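Local coordinates for protein cellulase (PDB 5I2U) that probably hydrolyses the beta-1,4-glucosidic bonds of cellulose as a salt-tolerant, TIM-barrel enzyme of glycoside hydrolase family 5, at residues 119-133 and 153-167. Numbering follows the deposited sequence.
Sequences IENGIYVIIDFHAHN and YPNVIYEIWNEPDYF
Ile127 and Val156 meet through CD1 and CG1 (3.7 Å) on the outer face of the sheet, shared with Val125 and Tyr158. Strands 124-130 and 156-159 are parallel neighbours in the (beta/alpha)8 barrel, joined right-handedly through helix 136-150. A backbone ladder runs from Val125 N and Asn155 O past the strand ends to Glu163 N and Ala131 O; its buried middle is the tight part. On the barrel's inner side, Ile126 CG2 lies against Glu159 OE1, and the Asp128 and Glu159 side chains run alongside, carboxylate planes stacked 24° apart, with OD1 and OE1 separated by 4.0 Å. Arg89, salt-bridged to both acids, probably offsets their repulsion; Glu159 OE2 also bonds Ser249 OG. His130 CG lies anti to the backbone N (chi1 -158°), which swings the ring back to Asp128; ND1 donates in the ring plane to the syn side of OD2 (2.6 Å, 170°). The Asn162 amide, whose main polar partner is Arg89, lies over one ring face without hydrogen-bonding it, ND2 3.2 Å from His130 CE1. A leucine in place of His130 would probably leave Asp128 OD2 without this donor and the Asn162 amide without its flat partner. Farther on, His132 ND1 bonds in plane to a lone pair of Glu163 O (3.0 Å), while Trp161 NE1 reaches His132 O only weakly. Near the other end, Asn155 ND2 grips Ile123 O (2.8 Å). Looser edges remain: Ile119 CD1 makes a CH-pi contact over exposed Tyr153, and a water links Asn133 OD1 with Asp165 OD2. Glu163, bonded to His222, is probably the family's acid/base, its loop positioned by the His132 bond.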
# COMPACT_ATOMS: atom_id res chain seq x y z
N ILE A 119 7.61 -4.99 -12.52
CA ILE A 119 8.12 -6.26 -13.06
C ILE A 119 9.51 -6.03 -13.67
O ILE A 119 10.47 -6.70 -13.30
CB ILE A 119 7.13 -6.91 -14.08
CG1 ILE A 119 5.90 -7.46 -13.35
CG2 ILE A 119 7.81 -8.04 -14.87
CD1 ILE A 119 4.70 -7.71 -14.23
N GLU A 120 9.60 -5.05 -14.56
CA GLU A 120 10.85 -4.74 -15.26
C GLU A 120 12.02 -4.44 -14.34
O GLU A 120 13.14 -4.90 -14.59
CB GLU A 120 10.64 -3.55 -16.21
CG GLU A 120 9.80 -3.90 -17.43
CD GLU A 120 9.34 -2.67 -18.19
OE1 GLU A 120 10.03 -1.61 -18.14
OE2 GLU A 120 8.28 -2.77 -18.85
N ASN A 121 11.76 -3.69 -13.27
CA ASN A 121 12.82 -3.27 -12.34
C ASN A 121 12.98 -4.15 -11.10
O ASN A 121 13.70 -3.79 -10.19
CB ASN A 121 12.62 -1.81 -11.95
CG ASN A 121 12.79 -0.87 -13.14
OD1 ASN A 121 13.92 -0.65 -13.59
ND2 ASN A 121 11.69 -0.32 -13.65
N GLY A 122 12.29 -5.29 -11.06
CA GLY A 122 12.49 -6.28 -10.01
C GLY A 122 11.98 -5.90 -8.62
O GLY A 122 12.59 -6.29 -7.61
N ILE A 123 10.87 -5.17 -8.55
CA ILE A 123 10.28 -4.80 -7.25
C ILE A 123 8.81 -5.22 -7.16
O ILE A 123 8.16 -5.52 -8.17
CB ILE A 123 10.44 -3.30 -6.93
CG1 ILE A 123 9.75 -2.42 -7.97
CG2 ILE A 123 11.92 -2.93 -6.83
CD1 ILE A 123 9.37 -1.05 -7.44
N TYR A 124 8.31 -5.26 -5.92
CA TYR A 124 6.93 -5.64 -5.64
C TYR A 124 6.03 -4.45 -5.90
O TYR A 124 6.45 -3.28 -5.80
CB TYR A 124 6.77 -6.19 -4.20
CG TYR A 124 7.53 -7.49 -3.99
CD1 TYR A 124 6.93 -8.72 -4.28
CD2 TYR A 124 8.85 -7.49 -3.54
CE1 TYR A 124 7.62 -9.91 -4.13
CE2 TYR A 124 9.54 -8.68 -3.37
CZ TYR A 124 8.93 -9.88 -3.68
OH TYR A 124 9.62 -11.05 -3.52
N VAL A 125 4.77 -4.75 -6.22
CA VAL A 125 3.82 -3.72 -6.56
C VAL A 125 2.46 -4.05 -5.97
O VAL A 125 1.96 -5.19 -6.10
CB VAL A 125 3.74 -3.49 -8.09
CG1 VAL A 125 3.38 -4.77 -8.84
CG2 VAL A 125 2.77 -2.37 -8.41
N ILE A 126 1.87 -3.06 -5.29
CA ILE A 126 0.55 -3.21 -4.71
C ILE A 126 -0.43 -2.62 -5.70
O ILE A 126 -0.27 -1.48 -6.11
CB ILE A 126 0.42 -2.51 -3.33
CG1 ILE A 126 1.35 -3.18 -2.30
CG2 ILE A 126 -1.02 -2.56 -2.82
CD1 ILE A 126 1.56 -2.35 -1.05
N ILE A 127 -1.43 -3.41 -6.07
CA ILE A 127 -2.53 -2.93 -6.89
C ILE A 127 -3.66 -2.60 -5.94
O ILE A 127 -4.31 -3.50 -5.41
CB ILE A 127 -2.98 -3.97 -7.95
CG1 ILE A 127 -1.81 -4.29 -8.91
CG2 ILE A 127 -4.14 -3.44 -8.77
CD1 ILE A 127 -2.07 -5.47 -9.82
N ASP A 128 -3.88 -1.30 -5.74
CA ASP A 128 -4.74 -0.79 -4.68
C ASP A 128 -6.06 -0.21 -5.27
O ASP A 128 -6.06 0.76 -6.02
CB ASP A 128 -3.96 0.21 -3.80
CG ASP A 128 -4.85 1.19 -3.02
OD1 ASP A 128 -5.96 0.83 -2.57
OD2 ASP A 128 -4.40 2.36 -2.85
N PHE A 129 -7.16 -0.85 -4.88
CA PHE A 129 -8.51 -0.48 -5.21
C PHE A 129 -8.84 0.59 -4.22
O PHE A 129 -9.29 0.32 -3.11
CB PHE A 129 -9.39 -1.72 -5.05
CG PHE A 129 -10.75 -1.60 -5.63
CD1 PHE A 129 -10.95 -1.79 -6.99
CD2 PHE A 129 -11.84 -1.32 -4.81
CE1 PHE A 129 -12.22 -1.70 -7.53
CE2 PHE A 129 -13.11 -1.23 -5.33
CZ PHE A 129 -13.31 -1.41 -6.70
N HIS A 130 -8.57 1.83 -4.62
CA HIS A 130 -8.47 2.95 -3.71
C HIS A 130 -9.85 3.57 -3.44
O HIS A 130 -10.20 4.65 -3.95
CB HIS A 130 -7.45 3.96 -4.23
CG HIS A 130 -6.89 4.87 -3.18
ND1 HIS A 130 -5.79 4.53 -2.42
CD2 HIS A 130 -7.26 6.10 -2.79
CE1 HIS A 130 -5.51 5.52 -1.59
NE2 HIS A 130 -6.39 6.49 -1.79
N ALA A 131 -10.63 2.85 -2.63
CA ALA A 131 -12.01 3.16 -2.32
C ALA A 131 -12.16 3.47 -0.85
O ALA A 131 -11.42 2.92 -0.01
CB ALA A 131 -12.88 1.96 -2.66
N HIS A 132 -13.12 4.34 -0.54
CA HIS A 132 -13.68 4.48 0.80
C HIS A 132 -15.02 3.75 0.91
O HIS A 132 -15.27 3.04 1.89
CB HIS A 132 -13.90 5.95 1.17
CG HIS A 132 -12.64 6.73 1.35
ND1 HIS A 132 -11.68 6.39 2.28
CD2 HIS A 132 -12.20 7.86 0.75
CE1 HIS A 132 -10.69 7.27 2.23
NE2 HIS A 132 -10.99 8.17 1.31
N ASN A 133 -15.89 3.96 -0.08
CA ASN A 133 -17.19 3.28 -0.12
C ASN A 133 -17.02 1.82 -0.57
O ASN A 133 -15.95 1.42 -1.03
CB ASN A 133 -18.17 4.03 -1.02
CG ASN A 133 -18.49 5.41 -0.49
OD1 ASN A 133 -19.19 5.55 0.51
ND2 ASN A 133 -17.95 6.45 -1.14
N TYR A 153 3.02 -13.50 -11.74
CA TYR A 153 4.18 -12.70 -11.35
C TYR A 153 4.25 -12.61 -9.84
O TYR A 153 3.26 -12.24 -9.19
CB TYR A 153 4.10 -11.30 -11.94
CG TYR A 153 4.18 -11.33 -13.44
CD1 TYR A 153 5.40 -11.49 -14.09
CD2 TYR A 153 3.02 -11.24 -14.22
CE1 TYR A 153 5.48 -11.53 -15.47
CE2 TYR A 153 3.09 -11.30 -15.60
CZ TYR A 153 4.32 -11.44 -16.22
OH TYR A 153 4.42 -11.50 -17.59
N PRO A 154 5.43 -12.92 -9.27
CA PRO A 154 5.58 -12.80 -7.80
C PRO A 154 5.58 -11.35 -7.29
O PRO A 154 5.33 -11.12 -6.09
CB PRO A 154 6.94 -13.47 -7.54
CG PRO A 154 7.70 -13.24 -8.79
CD PRO A 154 6.71 -13.28 -9.92
N ASN A 155 5.80 -10.39 -8.19
CA ASN A 155 5.78 -8.95 -7.82
C ASN A 155 4.47 -8.44 -7.27
O ASN A 155 4.46 -7.49 -6.49
CB ASN A 155 6.09 -8.07 -9.03
CG ASN A 155 7.30 -8.55 -9.80
OD1 ASN A 155 7.33 -9.70 -10.23
ND2 ASN A 155 8.26 -7.66 -10.03
N VAL A 156 3.36 -9.06 -7.67
CA VAL A 156 2.05 -8.44 -7.53
C VAL A 156 1.40 -8.77 -6.20
O VAL A 156 1.28 -9.94 -5.85
CB VAL A 156 1.16 -8.85 -8.71
CG1 VAL A 156 -0.27 -8.38 -8.54
CG2 VAL A 156 1.78 -8.30 -10.00
N ILE A 157 1.02 -7.72 -5.48
CA ILE A 157 0.21 -7.79 -4.26
C ILE A 157 -1.11 -7.06 -4.55
O ILE A 157 -1.11 -5.99 -5.16
CB ILE A 157 0.93 -7.11 -3.07
CG1 ILE A 157 2.26 -7.80 -2.80
CG2 ILE A 157 0.06 -7.08 -1.81
CD1 ILE A 157 3.16 -7.06 -1.83
N TYR A 158 -2.22 -7.62 -4.09
CA TYR A 158 -3.55 -7.00 -4.24
C TYR A 158 -3.97 -6.34 -2.94
O TYR A 158 -3.77 -6.91 -1.86
CB TYR A 158 -4.59 -8.07 -4.59
CG TYR A 158 -4.20 -8.96 -5.75
CD1 TYR A 158 -4.22 -8.49 -7.06
CD2 TYR A 158 -3.79 -10.28 -5.52
CE1 TYR A 158 -3.84 -9.32 -8.12
CE2 TYR A 158 -3.42 -11.11 -6.57
CZ TYR A 158 -3.45 -10.63 -7.87
OH TYR A 158 -3.08 -11.46 -8.90
N GLU A 159 -4.53 -5.14 -3.04
CA GLU A 159 -5.09 -4.47 -1.88
C GLU A 159 -6.54 -4.12 -2.20
O GLU A 159 -6.82 -3.20 -2.95
CB GLU A 159 -4.29 -3.24 -1.51
CG GLU A 159 -4.76 -2.60 -0.22
CD GLU A 159 -3.99 -1.36 0.15
OE1 GLU A 159 -3.02 -1.04 -0.56
OE2 GLU A 159 -4.36 -0.72 1.16
N ILE A 160 -7.45 -4.87 -1.59
CA ILE A 160 -8.81 -4.98 -2.12
C ILE A 160 -9.76 -3.84 -1.74
O ILE A 160 -10.80 -3.67 -2.38
CB ILE A 160 -9.43 -6.37 -1.80
CG1 ILE A 160 -9.60 -6.61 -0.30
CG2 ILE A 160 -8.56 -7.46 -2.40
CD1 ILE A 160 -10.47 -7.81 -0.00
N TRP A 161 -9.42 -3.07 -0.72
CA TRP A 161 -10.26 -1.95 -0.30
C TRP A 161 -9.43 -1.01 0.56
O TRP A 161 -9.23 -1.27 1.76
CB TRP A 161 -11.48 -2.47 0.47
CG TRP A 161 -12.52 -1.45 0.79
CD1 TRP A 161 -12.43 -0.09 0.65
CD2 TRP A 161 -13.80 -1.71 1.34
NE1 TRP A 161 -13.59 0.50 1.07
CE2 TRP A 161 -14.45 -0.47 1.51
CE3 TRP A 161 -14.48 -2.88 1.72
CZ2 TRP A 161 -15.75 -0.35 2.02
CZ3 TRP A 161 -15.77 -2.77 2.24
CH2 TRP A 161 -16.39 -1.51 2.38
N ASN A 162 -8.95 0.07 -0.06
CA ASN A 162 -8.01 1.00 0.57
C ASN A 162 -8.35 1.33 2.02
O ASN A 162 -7.64 0.93 2.94
CB ASN A 162 -7.92 2.28 -0.24
CG ASN A 162 -7.18 3.40 0.50
OD1 ASN A 162 -6.14 3.17 1.11
ND2 ASN A 162 -7.74 4.59 0.47
N GLU A 163 -9.45 2.06 2.21
CA GLU A 163 -9.80 2.59 3.51
C GLU A 163 -11.31 2.58 3.65
O GLU A 163 -11.97 3.57 3.33
CB GLU A 163 -9.25 4.01 3.68
CG GLU A 163 -7.82 4.08 4.18
CD GLU A 163 -7.34 5.49 4.45
OE1 GLU A 163 -8.03 6.47 4.13
OE2 GLU A 163 -6.23 5.63 4.98
N PRO A 164 -11.87 1.45 4.10
CA PRO A 164 -13.25 1.47 4.52
C PRO A 164 -13.39 2.46 5.68
O PRO A 164 -12.57 2.43 6.60
CB PRO A 164 -13.53 0.04 4.97
CG PRO A 164 -12.37 -0.79 4.54
CD PRO A 164 -11.22 0.14 4.33
N ASP A 165 -14.38 3.36 5.60
CA ASP A 165 -14.62 4.34 6.67
C ASP A 165 -15.74 3.88 7.63
O ASP A 165 -15.45 3.17 8.60
CB ASP A 165 -14.82 5.80 6.15
CG ASP A 165 -15.75 5.91 4.93
OD1 ASP A 165 -16.63 5.03 4.74
OD2 ASP A 165 -15.61 6.89 4.18
N TYR A 166 -17.00 4.23 7.35
CA TYR A 166 -18.10 4.05 8.31
C TYR A 166 -18.88 2.77 7.96
O TYR A 166 -19.90 2.79 7.26
CB TYR A 166 -18.97 5.31 8.32
CG TYR A 166 -18.17 6.60 8.37
CD1 TYR A 166 -17.64 7.07 9.58
CD2 TYR A 166 -17.93 7.34 7.21
CE1 TYR A 166 -16.90 8.26 9.62
CE2 TYR A 166 -17.20 8.52 7.25
CZ TYR A 166 -16.69 8.97 8.45
OH TYR A 166 -15.96 10.14 8.46
N PHE A 167 -18.34 1.65 8.44
CA PHE A 167 -18.89 0.32 8.22
C PHE A 167 -18.63 -0.50 9.46
O PHE A 167 -17.72 -0.19 10.24
CB PHE A 167 -18.19 -0.38 7.05
CG PHE A 167 -18.44 0.25 5.71
CD1 PHE A 167 -17.62 1.27 5.25
CD2 PHE A 167 -19.46 -0.20 4.89
CE1 PHE A 167 -17.83 1.85 4.00
CE2 PHE A 167 -19.69 0.37 3.64
CZ PHE A 167 -18.87 1.40 3.19
O HOH W 1 -17.82 6.52 2.54